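Sensor protein PfeS (Pseudomonas aeruginosa, PDB 3KYZ) is the sensor histidine kinase of the PfeR/PfeS two-component system, whose sensor domain is probably periplasmic, and may activate PfeR by phosphorylation. Local coordinates at residues L98-I103 / V115-E120. Residues are numbered along the deposited sequence; the frame is centred on the assembly and turned at random.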
loop_
_atom_site.group_PDB
_atom_site.type_symbol
_atom_site.label_atom_id
_atom_site.label_comp_id
_atom_site.label_asym_id
_atom_site.label_seq_id
_atom_site.Cartn_x
_atom_site.Cartn_y
_atom_site.Cartn_z
ATOM N N LEU A 98 -7.961 10.188 -8.587
ATOM C CA LEU A 98 -7.875 10.853 -7.296
ATOM C C LEU A 98 -7.103 9.983 -6.303
ATOM O O LEU A 98 -7.249 8.754 -6.291
ATOM C CB LEU A 98 -9.274 11.201 -6.780
ATOM C CG LEU A 98 -9.915 12.351 -7.564
ATOM C CD1 LEU A 98 -11.428 12.375 -7.395
ATOM C CD2 LEU A 98 -9.297 13.683 -7.158
ATOM N N PRO A 99 -6.267 10.616 -5.468
ATOM C CA PRO A 99 -5.419 9.853 -4.540
ATOM C C PRO A 99 -6.220 9.076 -3.497
ATOM O O PRO A 99 -7.297 9.517 -3.079
ATOM C CB PRO A 99 -4.610 10.937 -3.818
ATOM C CG PRO A 99 -4.765 12.169 -4.623
ATOM C CD PRO A 99 -6.045 12.067 -5.380
ATOM N N TYR A 100 -5.688 7.933 -3.079
ATOM C CA TYR A 100 -6.238 7.228 -1.924
ATOM C C TYR A 100 -5.516 7.719 -0.685
ATOM O O TYR A 100 -4.288 7.649 -0.604
ATOM C CB TYR A 100 -6.101 5.710 -2.080
ATOM C CG TYR A 100 -6.943 5.193 -3.217
ATOM C CD1 TYR A 100 -8.289 4.903 -3.031
ATOM C CD2 TYR A 100 -6.396 5.013 -4.481
ATOM C CE1 TYR A 100 -9.071 4.448 -4.072
ATOM C CE2 TYR A 100 -7.161 4.561 -5.523
ATOM C CZ TYR A 100 -8.501 4.279 -5.316
ATOM O OH TYR A 100 -9.257 3.820 -6.356
ATOM N N VAL A 101 -6.284 8.245 0.265
ATOM C CA VAL A 101 -5.720 8.844 1.462
ATOM C C VAL A 101 -5.798 7.870 2.633
ATOM O O VAL A 101 -6.860 7.308 2.916
ATOM C CB VAL A 101 -6.457 10.152 1.816
ATOM C CG1 VAL A 101 -5.839 10.800 3.049
ATOM C CG2 VAL A 101 -6.434 11.106 0.623
ATOM N N SER A 102 -4.656 7.663 3.287
ATOM C CA SER A 102 -4.523 6.753 4.417
ATOM C C SER A 102 -4.500 7.556 5.711
ATOM O O SER A 102 -3.670 8.454 5.876
ATOM C CB SER A 102 -3.206 5.988 4.292
ATOM O OG SER A 102 -2.977 5.136 5.398
ATOM N N ILE A 103 -5.410 7.240 6.626
ATOM C CA ILE A 103 -5.514 7.973 7.889
ATOM C C ILE A 103 -5.611 6.995 9.059
ATOM O O ILE A 103 -6.622 6.307 9.235
ATOM C CB ILE A 103 -6.738 8.918 7.917
ATOM C CG1 ILE A 103 -6.857 9.724 6.615
ATOM C CG2 ILE A 103 -6.666 9.837 9.146
ATOM C CD1 ILE A 103 -8.230 10.400 6.423
ATOM N N VAL A 115 -9.243 4.439 4.974
ATOM C CA VAL A 115 -8.784 4.804 3.642
ATOM C C VAL A 115 -9.958 5.449 2.907
ATOM O O VAL A 115 -11.066 4.906 2.878
ATOM C CB VAL A 115 -8.267 3.586 2.851
ATOM C CG1 VAL A 115 -7.850 4.008 1.434
ATOM C CG2 VAL A 115 -7.098 2.945 3.584
ATOM N N ILE A 116 -9.724 6.624 2.337
ATOM C CA ILE A 116 -10.764 7.313 1.586
ATOM C C ILE A 116 -10.167 7.844 0.294
ATOM O O ILE A 116 -9.123 8.491 0.317
ATOM C CB ILE A 116 -11.431 8.441 2.427
ATOM C CG1 ILE A 116 -12.559 9.123 1.646
ATOM C CG2 ILE A 116 -10.407 9.470 2.918
ATOM C CD1 ILE A 116 -13.491 9.926 2.552
ATOM N N GLN A 117 -10.799 7.549 -0.836
ATOM C CA GLN A 117 -10.354 8.178 -2.072
ATOM C C GLN A 117 -10.752 9.649 -1.981
ATOM O O GLN A 117 -11.895 9.973 -1.662
ATOM C CB GLN A 117 -10.962 7.536 -3.318
ATOM C CG GLN A 117 -10.315 8.069 -4.597
ATOM C CD GLN A 117 -10.616 7.238 -5.828
ATOM O OE1 GLN A 117 -11.640 6.564 -5.902
ATOM N NE2 GLN A 117 -9.709 7.280 -6.806
ATOM N N LEU A 118 -9.802 10.540 -2.224
ATOM C CA LEU A 118 -10.039 11.966 -2.004
ATOM C C LEU A 118 -11.259 12.446 -2.783
ATOM O O LEU A 118 -11.324 12.258 -3.989
ATOM C CB LEU A 118 -8.817 12.780 -2.437
ATOM C CG LEU A 118 -8.852 14.241 -1.996
ATOM C CD1 LEU A 118 -8.666 14.343 -0.486
ATOM C CD2 LEU A 118 -7.788 15.036 -2.722
ATOM N N PRO A 119 -12.234 13.064 -2.096
ATOM C CA PRO A 119 -13.347 13.666 -2.841
ATOM C C PRO A 119 -12.846 14.729 -3.816
ATOM O O PRO A 119 -11.960 15.511 -3.476
ATOM C CB PRO A 119 -14.193 14.318 -1.741
ATOM C CG PRO A 119 -13.919 13.492 -0.532
ATOM C CD PRO A 119 -12.449 13.123 -0.638
ATOM N N GLU A 120 -13.419 14.761 -5.013
ATOM C CA GLU A 120 -12.930 15.642 -6.067
ATOM C C GLU A 120 -12.873 17.116 -5.655
ATOM O O GLU A 120 -11.976 17.854 -6.070
ATOM C CB GLU A 120 -13.778 15.477 -7.328
ATOM C CG GLU A 120 -13.269 16.259 -8.525
ATOM C CD GLU A 120 -14.213 16.180 -9.707
ATOM O OE1 GLU A 120 -15.391 15.816 -9.500
ATOM O OE2 GLU A 120 -13.781 16.484 -10.840
HETATM O O HOH W 1 -11.879 3.747 -6.377
#
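Gln117 lies against the phenol of Tyr100, its amide plane stacked 20° from the ring. CG of Gln117 sits over the face, 4.2 Å from the centroid of the Tyr100 ring, while the amide covers the CE1–CZ side. An extended glutamine suits this place because its methylenes and flat amide match the ring and its tip remains polar. Chi1 (-171°) sets CG of Gln117 anti to the backbone N, 3.6 Å from Leu98 O; the chain runs on extended to the amide, where NE2 of Gln117 gives Leu98 O an almost straight 2.9 Å hydrogen bond, with the acceptor in the amide plane. A water bridges OE1 of Gln117 and OH of Tyr100, lying at the ring edge, so both amide atoms are engaged. His79 stacks on the Tyr100 ring as well.

The opposite sheet face is aliphatic. The CG2 methyl of Ile116 is a bump touched by both Val101 CB, at 4.2 Å, and Ile103 CD1; beta-branched Val101, Ile103 and Ile116 suit a strand. Leu118, just past it, has a longer end whose CD1 reaches Val101 CG2. Ile103 and Leu118 also touch Leu23 of helix 17-53. Beyond the strands, CB, CG and both methyls of Leu98 gather round Leu118 O, and CD1 of Leu98 also meets Glu120 CA and CB, a fit for a branched aliphatic tip; the rigid Pro99 ring presents CD to Leu118 CB.

Paired N-H and C=O groups join Val101 and Ile116, and Leu118 N donates to Pro99 O at 2.8 Å. This antiparallel pairing is that of a beta hairpin, 100-104 with 113-117, whose second strand is central in the three-stranded sheet packed on the long helix of this Cache-clan sensor domain.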